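PDB 5VHV: alkylpurine DNA glycosylase AlkC from Pseudomonas fluorescens, which excises alkylated purine bases from damaged DNA in base excision repair, working without flipping the lesion out of the helix. Local coordinates for residues A[258-271]-A[349-361]. Residues are numbered along the deposited sequence; the frame is centred on the assembly and turned at random.
Sequences LMVTPAVINLGERI and GERLGSAEFELRA
The Phe-357 ring is packed by Val-260, Ile-265 and Ile-271, the first two approaching it obliquely. CG2 of Ile-271 lies over one ring face, 4.0 Å from the centroid and 11° off its normal, a CH-pi contact, while CD1 of the same residue reaches ring atom CE1 at 3.6 Å. The ring's CG sits between backbone N and carbonyl carbon (chi1 67°), which carries the ring to the side where these branches and the stacked ring of His-341 meet it. With an alanine here the whole ring is gone, which would probably open a gap against Ile-271 CG2 and CD1 and leave His-341 without its stacking partner. Nearer the C-terminus, CD1 of Leu-359 packs on Ile-265 and Leu-267.

Backbone bonding confirms parallel pairing: Glu-358 N donates to Ala-263 O, Ile-265 N to Glu-358 O (2.9 Å) and Arg-360 N to Ile-265 O. Around Ala-355, by contrast, side chains link the strands, CG2 of Val-260 meeting its CB at 3.8 Å; a water lies within hydrogen-bonding distance of both Val-260 O and Glu-356 O, though it has more acceptors in reach than protons to give.

On the other face, a chi1 of -172° sets CG1 of Val-264 opposite the backbone N and turns it onto the guanidinium of Arg-360, 3.4 Å above its plane. NH1 of Arg-360 bonds Asn-266 OD1 at 3.0 Å, coming from above the amide carbonyl plane rather than along a lone pair. Two in-plane waters link the guanidinium to Val-264 O and Glu-269 OE1; that carboxylate oxygen also accepts Asn-266 N (2.6 Å), bracing the type II turn 266-269. Together these contacts join the C-terminal strand 350-359 to the broken strand 253-265, the one parallel neighbour pair in an otherwise antiparallel mixed beta-sheet.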
ATOM      1  N   LEU A 258       3.896   3.362 -34.655  1.00 22.04           N
ATOM      2  CA  LEU A 258       3.849   2.479 -33.489  1.00 21.37           C
ATOM      3  C   LEU A 258       4.756   1.284 -33.721  1.00 27.85           C
ATOM      4  O   LEU A 258       4.686   0.640 -34.768  1.00 25.41           O
ATOM      5  CB  LEU A 258       2.416   2.013 -33.217  1.00 22.94           C
ATOM      6  CG  LEU A 258       2.268   0.916 -32.143  1.00 21.61           C
ATOM      7  CD1 LEU A 258       2.753   1.383 -30.799  1.00 22.93           C
ATOM      8  CD2 LEU A 258       0.833   0.421 -32.003  1.00 28.39           C
ATOM      9  N   MET A 259       5.646   1.019 -32.776  1.00 20.22           N
ATOM     10  CA  MET A 259       6.507  -0.142 -32.905  1.00 28.13           C
ATOM     11  C   MET A 259       6.970  -0.610 -31.537  1.00 25.76           C
ATOM     12  O   MET A 259       7.020   0.161 -30.567  1.00 21.16           O
ATOM     13  CB  MET A 259       7.716   0.165 -33.799  1.00 34.20           C
ATOM     14  CG  MET A 259       8.726   1.107 -33.204  1.00 33.48           C
ATOM     15  SD  MET A 259      10.058   1.530 -34.394  1.00 46.33           S
ATOM     16  CE  MET A 259       9.207   2.728 -35.402  1.00 52.25           C
ATOM     17  N   VAL A 260       7.301  -1.891 -31.472  1.00 21.79           N
ATOM     18  CA  VAL A 260       8.063  -2.454 -30.367  1.00 18.30           C
ATOM     19  C   VAL A 260       9.317  -3.066 -30.967  1.00 25.37           C
ATOM     20  O   VAL A 260       9.236  -3.810 -31.952  1.00 23.61           O
ATOM     21  CB  VAL A 260       7.242  -3.488 -29.576  1.00 20.72           C
ATOM     22  CG1 VAL A 260       8.095  -4.177 -28.534  1.00 23.40           C
ATOM     23  CG2 VAL A 260       6.067  -2.815 -28.895  1.00 23.87           C
ATOM     24  N   THR A 261      10.469  -2.704 -30.425  1.00 23.32           N
ATOM     25  CA  THR A 261      11.736  -3.233 -30.897  1.00 22.88           C
ATOM     26  C   THR A 261      12.570  -3.684 -29.713  1.00 22.08           C
ATOM     27  O   THR A 261      12.445  -3.125 -28.613  1.00 26.16           O
ATOM     28  CB  THR A 261      12.523  -2.191 -31.692  1.00 32.25           C
ATOM     29  OG1 THR A 261      12.835  -1.101 -30.835  1.00 30.95           O
ATOM     30  CG2 THR A 261      11.708  -1.683 -32.833  1.00 33.57           C
ATOM     31  N   PRO A 262      13.401  -4.726 -29.886  1.00 21.60           N
ATOM     32  CA  PRO A 262      13.473  -5.599 -31.065  1.00 19.83           C
ATOM     33  C   PRO A 262      12.234  -6.466 -31.193  1.00 21.77           C
ATOM     34  O   PRO A 262      11.504  -6.643 -30.231  1.00 23.30           O
ATOM     35  CB  PRO A 262      14.693  -6.486 -30.797  1.00 26.24           C
ATOM     36  CG  PRO A 262      15.381  -5.909 -29.568  1.00 33.24           C
ATOM     37  CD  PRO A 262      14.319  -5.162 -28.822  1.00 25.41           C
ATOM     38  N   ALA A 263      12.031  -7.033 -32.382  1.00 20.25           N
ATOM     39  CA  ALA A 263      10.878  -7.903 -32.606  1.00 23.11           C
ATOM     40  C   ALA A 263      11.001  -9.212 -31.837  1.00 22.40           C
ATOM     41  O   ALA A 263       9.985  -9.842 -31.515  1.00 20.72           O
ATOM     42  CB  ALA A 263      10.745  -8.183 -34.103  1.00 25.43           C
ATOM     43  N   VAL A 264      12.227  -9.645 -31.552  1.00 20.68           N
ATOM     44  CA  VAL A 264      12.496 -10.907 -30.870  1.00 19.92           C
ATOM     45  C   VAL A 264      13.590 -10.667 -29.843  1.00 23.15           C
ATOM     46  O   VAL A 264      14.646 -10.116 -30.179  1.00 26.22           O
ATOM     47  CB  VAL A 264      12.931 -12.007 -31.860  1.00 23.84           C
ATOM     48  CG1 VAL A 264      13.018 -13.352 -31.146  1.00 27.51           C
ATOM     49  CG2 VAL A 264      11.974 -12.072 -33.047  1.00 28.41           C
ATOM     50  N   ILE A 265      13.350 -11.091 -28.599  1.00 20.97           N
ATOM     51  CA  ILE A 265      14.311 -10.912 -27.519  1.00 21.72           C
ATOM     52  C   ILE A 265      14.526 -12.228 -26.787  1.00 25.66           C
ATOM     53  O   ILE A 265      13.674 -13.118 -26.783  1.00 23.26           O
ATOM     54  CB  ILE A 265      13.885  -9.830 -26.499  1.00 21.92           C
ATOM     55  CG1 ILE A 265      12.510 -10.144 -25.903  1.00 20.61           C
ATOM     56  CG2 ILE A 265      13.916  -8.455 -27.123  1.00 24.69           C
ATOM     57  CD1 ILE A 265      12.309  -9.484 -24.532  1.00 22.45           C
ATOM     58  N   ASN A 266      15.696 -12.339 -26.161  1.00 22.57           N
ATOM     59  CA  ASN A 266      15.911 -13.315 -25.106  1.00 25.14           C
ATOM     60  C   ASN A 266      15.524 -12.709 -23.769  1.00 27.41           C
ATOM     61  O   ASN A 266      15.581 -11.492 -23.571  1.00 22.40           O
ATOM     62  CB  ASN A 266      17.372 -13.763 -25.052  1.00 30.34           C
ATOM     63  CG  ASN A 266      17.833 -14.368 -26.341  1.00 35.81           C
ATOM     64  OD1 ASN A 266      17.150 -15.197 -26.918  1.00 31.11           O
ATOM     65  ND2 ASN A 266      18.996 -13.944 -26.811  1.00 42.14           N
ATOM     66  N   LEU A 267      15.141 -13.575 -22.842  1.00 22.38           N
ATOM     67  CA  LEU A 267      14.892 -13.139 -21.484  1.00 20.76           C
ATOM     68  C   LEU A 267      16.123 -12.424 -20.947  1.00 23.72           C
ATOM     69  O   LEU A 267      17.256 -12.882 -21.136  1.00 24.15           O
ATOM     70  CB  LEU A 267      14.533 -14.349 -20.624  1.00 27.84           C
ATOM     71  CG  LEU A 267      13.750 -14.168 -19.330  1.00 29.56           C
ATOM     72  CD1 LEU A 267      12.526 -13.305 -19.515  1.00 24.75           C
ATOM     73  CD2 LEU A 267      13.339 -15.538 -18.781  1.00 40.07           C
ATOM     74  N   GLY A 268      15.899 -11.285 -20.302  1.00 19.70           N
ATOM     75  CA  GLY A 268      16.951 -10.428 -19.818  1.00 20.17           C
ATOM     76  C   GLY A 268      17.163  -9.172 -20.630  1.00 21.97           C
ATOM     77  O   GLY A 268      17.822  -8.241 -20.135  1.00 24.66           O
ATOM     78  N   GLU A 269      16.657  -9.123 -21.864  1.00 21.63           N
ATOM     79  CA  GLU A 269      16.835  -7.968 -22.729  1.00 19.34           C
ATOM     80  C   GLU A 269      15.738  -6.929 -22.474  1.00 23.21           C
ATOM     81  O   GLU A 269      14.778  -7.160 -21.737  1.00 20.32           O
ATOM     82  CB  GLU A 269      16.817  -8.382 -24.201  1.00 22.49           C
ATOM     83  CG  GLU A 269      17.990  -9.210 -24.677  1.00 22.44           C
ATOM     84  CD  GLU A 269      17.825  -9.579 -26.172  1.00 24.43           C
ATOM     85  OE1 GLU A 269      17.738 -10.771 -26.493  1.00 36.37           O
ATOM     86  OE2 GLU A 269      17.726  -8.659 -27.018  1.00 36.45           O
ATOM     87  N   ARG A 270      15.893  -5.773 -23.105  1.00 22.36           N
ATOM     88  CA  ARG A 270      14.903  -4.706 -23.059  1.00 14.84           C
ATOM     89  C   ARG A 270      14.095  -4.658 -24.342  1.00 19.83           C
ATOM     90  O   ARG A 270      14.617  -4.885 -25.435  1.00 22.77           O
ATOM     91  CB  ARG A 270      15.567  -3.335 -22.885  1.00 18.74           C
ATOM     92  CG  ARG A 270      15.884  -2.928 -21.445  1.00 25.95           C
ATOM     93  CD  ARG A 270      17.133  -3.563 -20.911  1.00 30.53           C
ATOM     94  NE  ARG A 270      17.533  -3.011 -19.608  1.00 26.29           N
ATOM     95  CZ  ARG A 270      18.417  -3.593 -18.806  1.00 25.02           C
ATOM     96  NH1 ARG A 270      18.997  -4.731 -19.163  1.00 39.79           N
ATOM     97  NH2 ARG A 270      18.711  -3.047 -17.639  1.00 30.87           N
ATOM     98  N   ILE A 271      12.834  -4.285 -24.200  1.00 15.88           N
ATOM     99  CA  ILE A 271      12.015  -3.874 -25.327  1.00 15.40           C
ATOM    100  C   ILE A 271      11.842  -2.371 -25.256  1.00 21.66           C
ATOM    101  O   ILE A 271      12.019  -1.752 -24.207  1.00 18.06           O
ATOM    102  CB  ILE A 271      10.648  -4.575 -25.358  1.00 20.94           C
ATOM    103  CG1 ILE A 271       9.831  -4.228 -24.099  1.00 19.77           C
ATOM    104  CG2 ILE A 271      10.872  -6.067 -25.489  1.00 22.19           C
ATOM    105  CD1 ILE A 271       8.343  -4.585 -24.191  1.00 21.39           C
ATOM    106  N   GLY A 349      -8.515   5.368 -22.080  1.00 20.11           N
ATOM    107  CA  GLY A 349      -9.275   4.159 -21.856  1.00 19.93           C
ATOM    108  C   GLY A 349      -9.556   3.347 -23.096  1.00 26.41           C
ATOM    109  O   GLY A 349     -10.177   2.283 -22.989  1.00 25.98           O
ATOM    110  N   GLU A 350      -9.110   3.800 -24.254  1.00 22.74           N
ATOM    111  CA  GLU A 350      -9.401   3.160 -25.526  1.00 20.30           C
ATOM    112  C   GLU A 350      -8.124   2.567 -26.102  1.00 21.13           C
ATOM    113  O   GLU A 350      -7.082   3.221 -26.104  1.00 19.87           O
ATOM    114  CB  GLU A 350      -9.997   4.185 -26.510  1.00 27.21           C
ATOM    115  CG  GLU A 350     -10.264   3.672 -27.913  1.00 39.82           C
ATOM    116  CD  GLU A 350     -10.743   4.769 -28.866  1.00 60.30           C
ATOM    117  OE1 GLU A 350     -10.691   5.964 -28.494  1.00 40.29           O
ATOM    118  OE2 GLU A 350     -11.170   4.437 -29.991  1.00 66.89           O
ATOM    119  N   ARG A 351      -8.206   1.335 -26.611  1.00 21.69           N
ATOM    120  CA  ARG A 351      -7.070   0.743 -27.312  1.00 24.03           C
ATOM    121  C   ARG A 351      -6.936   1.374 -28.688  1.00 21.86           C
ATOM    122  O   ARG A 351      -7.861   1.292 -29.503  1.00 29.31           O
ATOM    123  CB  ARG A 351      -7.266  -0.764 -27.437  1.00 23.31           C
ATOM    124  CG  ARG A 351      -7.263  -1.467 -26.081  1.00 36.50           C
ATOM    125  CD  ARG A 351      -7.280  -2.985 -26.201  1.00 56.65           C
ATOM    126  NE  ARG A 351      -7.172  -3.647 -24.901  1.00 52.52           N
ATOM    127  CZ  ARG A 351      -7.055  -4.962 -24.732  1.00 69.57           C
ATOM    128  NH1 ARG A 351      -7.032  -5.779 -25.781  1.00 47.29           N
ATOM    129  NH2 ARG A 351      -6.960  -5.463 -23.507  1.00 77.24           N
ATOM    130  N   LEU A 352      -5.790   1.990 -28.960  1.00 21.07           N
ATOM    131  CA  LEU A 352      -5.564   2.665 -30.227  1.00 22.24           C
ATOM    132  C   LEU A 352      -4.656   1.907 -31.182  1.00 25.92           C
ATOM    133  O   LEU A 352      -4.570   2.293 -32.351  1.00 24.11           O
ATOM    134  CB  LEU A 352      -4.968   4.061 -29.987  1.00 26.09           C
ATOM    135  CG  LEU A 352      -5.925   5.241 -30.088  1.00 39.12           C
ATOM    136  CD1 LEU A 352      -7.139   5.040 -29.257  1.00 32.50           C
ATOM    137  CD2 LEU A 352      -5.214   6.526 -29.685  1.00 35.41           C
ATOM    138  N   GLY A 353      -3.934   0.898 -30.717  1.00 21.93           N
ATOM    139  CA  GLY A 353      -3.118   0.093 -31.607  1.00 22.63           C
ATOM    140  C   GLY A 353      -2.392  -0.954 -30.802  1.00 23.67           C
ATOM    141  O   GLY A 353      -2.417  -0.946 -29.566  1.00 20.01           O
ATOM    142  N   SER A 354      -1.748  -1.873 -31.521  1.00 20.16           N
ATOM    143  CA  SER A 354      -0.994  -2.932 -30.866  0.68 18.69           C
ATOM    144  C   SER A 354       0.242  -3.278 -31.679  1.00 18.93           C
ATOM    145  O   SER A 354       0.320  -3.026 -32.882  1.00 20.01           O
ATOM    146  CB  SER A 354      -1.856  -4.186 -30.671  0.68 20.97           C
ATOM    147  OG  SER A 354      -2.397  -4.598 -31.911  0.68 17.15           O
ATOM    148  N   ALA A 355       1.206  -3.883 -30.992  1.00 15.60           N
ATOM    149  CA  ALA A 355       2.418  -4.398 -31.611  1.00 19.56           C
ATOM    150  C   ALA A 355       2.828  -5.639 -30.835  1.00 19.98           C
ATOM    151  O   ALA A 355       2.207  -5.997 -29.837  1.00 21.07           O
ATOM    152  CB  ALA A 355       3.535  -3.350 -31.641  1.00 22.76           C
ATOM    153  N   GLU A 356       3.851  -6.328 -31.323  1.00 16.92           N
ATOM    154  CA  GLU A 356       4.191  -7.627 -30.760  1.00 19.02           C
ATOM    155  C   GLU A 356       5.692  -7.718 -30.549  1.00 22.03           C
ATOM    156  O   GLU A 356       6.473  -7.127 -31.292  1.00 21.65           O
ATOM    157  CB  GLU A 356       3.771  -8.793 -31.676  1.00 21.07           C
ATOM    158  CG  GLU A 356       2.314  -8.820 -32.069  1.00 22.07           C
ATOM    159  CD  GLU A 356       1.984  -7.834 -33.166  1.00 21.92           C
ATOM    160  OE1 GLU A 356       2.681  -7.828 -34.207  1.00 23.68           O
ATOM    161  OE2 GLU A 356       1.026  -7.050 -32.973  1.00 21.92           O
ATOM    162  N   PHE A 357       6.082  -8.502 -29.559  1.00 16.38           N
ATOM    163  CA  PHE A 357       7.444  -9.013 -29.501  1.00 19.00           C
ATOM    164  C   PHE A 357       7.402 -10.486 -29.135  1.00 20.84           C
ATOM    165  O   PHE A 357       6.499 -10.944 -28.432  1.00 21.72           O
ATOM    166  CB  PHE A 357       8.322  -8.230 -28.515  1.00 18.28           C
ATOM    167  CG  PHE A 357       7.946  -8.379 -27.058  1.00 17.36           C
ATOM    168  CD1 PHE A 357       7.009  -7.543 -26.466  1.00 15.36           C
ATOM    169  CD2 PHE A 357       8.579  -9.323 -26.256  1.00 18.59           C
ATOM    170  CE1 PHE A 357       6.686  -7.668 -25.123  1.00 16.97           C
ATOM    171  CE2 PHE A 357       8.274  -9.439 -24.928  1.00 20.43           C
ATOM    172  CZ  PHE A 357       7.328  -8.604 -24.351  1.00 20.88           C
ATOM    173  N   GLU A 358       8.397 -11.220 -29.624  1.00 19.56           N
ATOM    174  CA  GLU A 358       8.539 -12.636 -29.334  0.68 18.84           C
ATOM    175  C   GLU A 358       9.602 -12.821 -28.263  1.00 20.95           C
ATOM    176  O   GLU A 358      10.716 -12.306 -28.400  1.00 22.21           O
ATOM    177  CB  GLU A 358       8.933 -13.407 -30.588  0.68 19.94           C
ATOM    178  CG  GLU A 358       9.005 -14.911 -30.386  0.68 25.53           C
ATOM    179  CD  GLU A 358       7.650 -15.610 -30.512  0.68 38.95           C
ATOM    180  OE1 GLU A 358       6.654 -14.990 -30.974  0.68 30.95           O
ATOM    181  OE2 GLU A 358       7.597 -16.802 -30.150  0.68 36.98           O
ATOM    182  N   LEU A 359       9.261 -13.559 -27.221  1.00 21.69           N
ATOM    183  CA  LEU A 359      10.213 -13.946 -26.185  1.00 16.89           C
ATOM    184  C   LEU A 359      10.684 -15.363 -26.499  1.00 26.79           C
ATOM    185  O   LEU A 359       9.862 -16.280 -26.633  1.00 22.47           O
ATOM    186  CB  LEU A 359       9.582 -13.864 -24.791  1.00 19.29           C
ATOM    187  CG  LEU A 359      10.439 -14.294 -23.610  1.00 24.77           C
ATOM    188  CD1 LEU A 359      11.717 -13.471 -23.554  1.00 28.06           C
ATOM    189  CD2 LEU A 359       9.648 -14.129 -22.304  1.00 24.10           C
ATOM    190  N   ARG A 360      11.995 -15.532 -26.666  1.00 30.28           N
ATOM    191  CA  ARG A 360      12.540 -16.799 -27.150  1.00 34.87           C
ATOM    192  C   ARG A 360      12.548 -17.836 -26.035  1.00 32.88           C
ATOM    193  O   ARG A 360      12.647 -17.500 -24.853  1.00 28.83           O
ATOM    194  CB  ARG A 360      13.969 -16.626 -27.676  1.00 36.41           C
ATOM    195  CG  ARG A 360      14.079 -16.113 -29.098  1.00 40.36           C
ATOM    196  CD  ARG A 360      15.477 -16.397 -29.659  1.00 36.29           C
ATOM    197  NE  ARG A 360      15.799 -15.558 -30.808  1.00 42.01           N
ATOM    198  CZ  ARG A 360      16.322 -14.337 -30.730  1.00 45.42           C
ATOM    199  NH1 ARG A 360      16.597 -13.787 -29.554  1.00 42.73           N
ATOM    200  NH2 ARG A 360      16.577 -13.660 -31.838  1.00 41.01           N
ATOM    201  N   ALA A 361      12.454 -19.111 -26.423  1.00 37.10           N
ATOM    202  CA  ALA A 361      12.560 -20.206 -25.460  1.00 50.08           C
ATOM    203  C   ALA A 361      14.000 -20.366 -24.976  1.00 51.23           C
ATOM    204  O   ALA A 361      14.946 -20.111 -25.723  1.00 48.26           O
ATOM    205  CB  ALA A 361      12.066 -21.495 -26.068  1.00 63.08           C
TER
HETATM  206  O   HOH W   1       8.177  -5.957 -33.184  1.00 35.63           O
HETATM  207  O   HOH W   2      17.202 -10.699 -31.883  1.00 59.84           O
HETATM  208  O   HOH W   3      17.970 -11.268 -29.047  1.00 34.39           O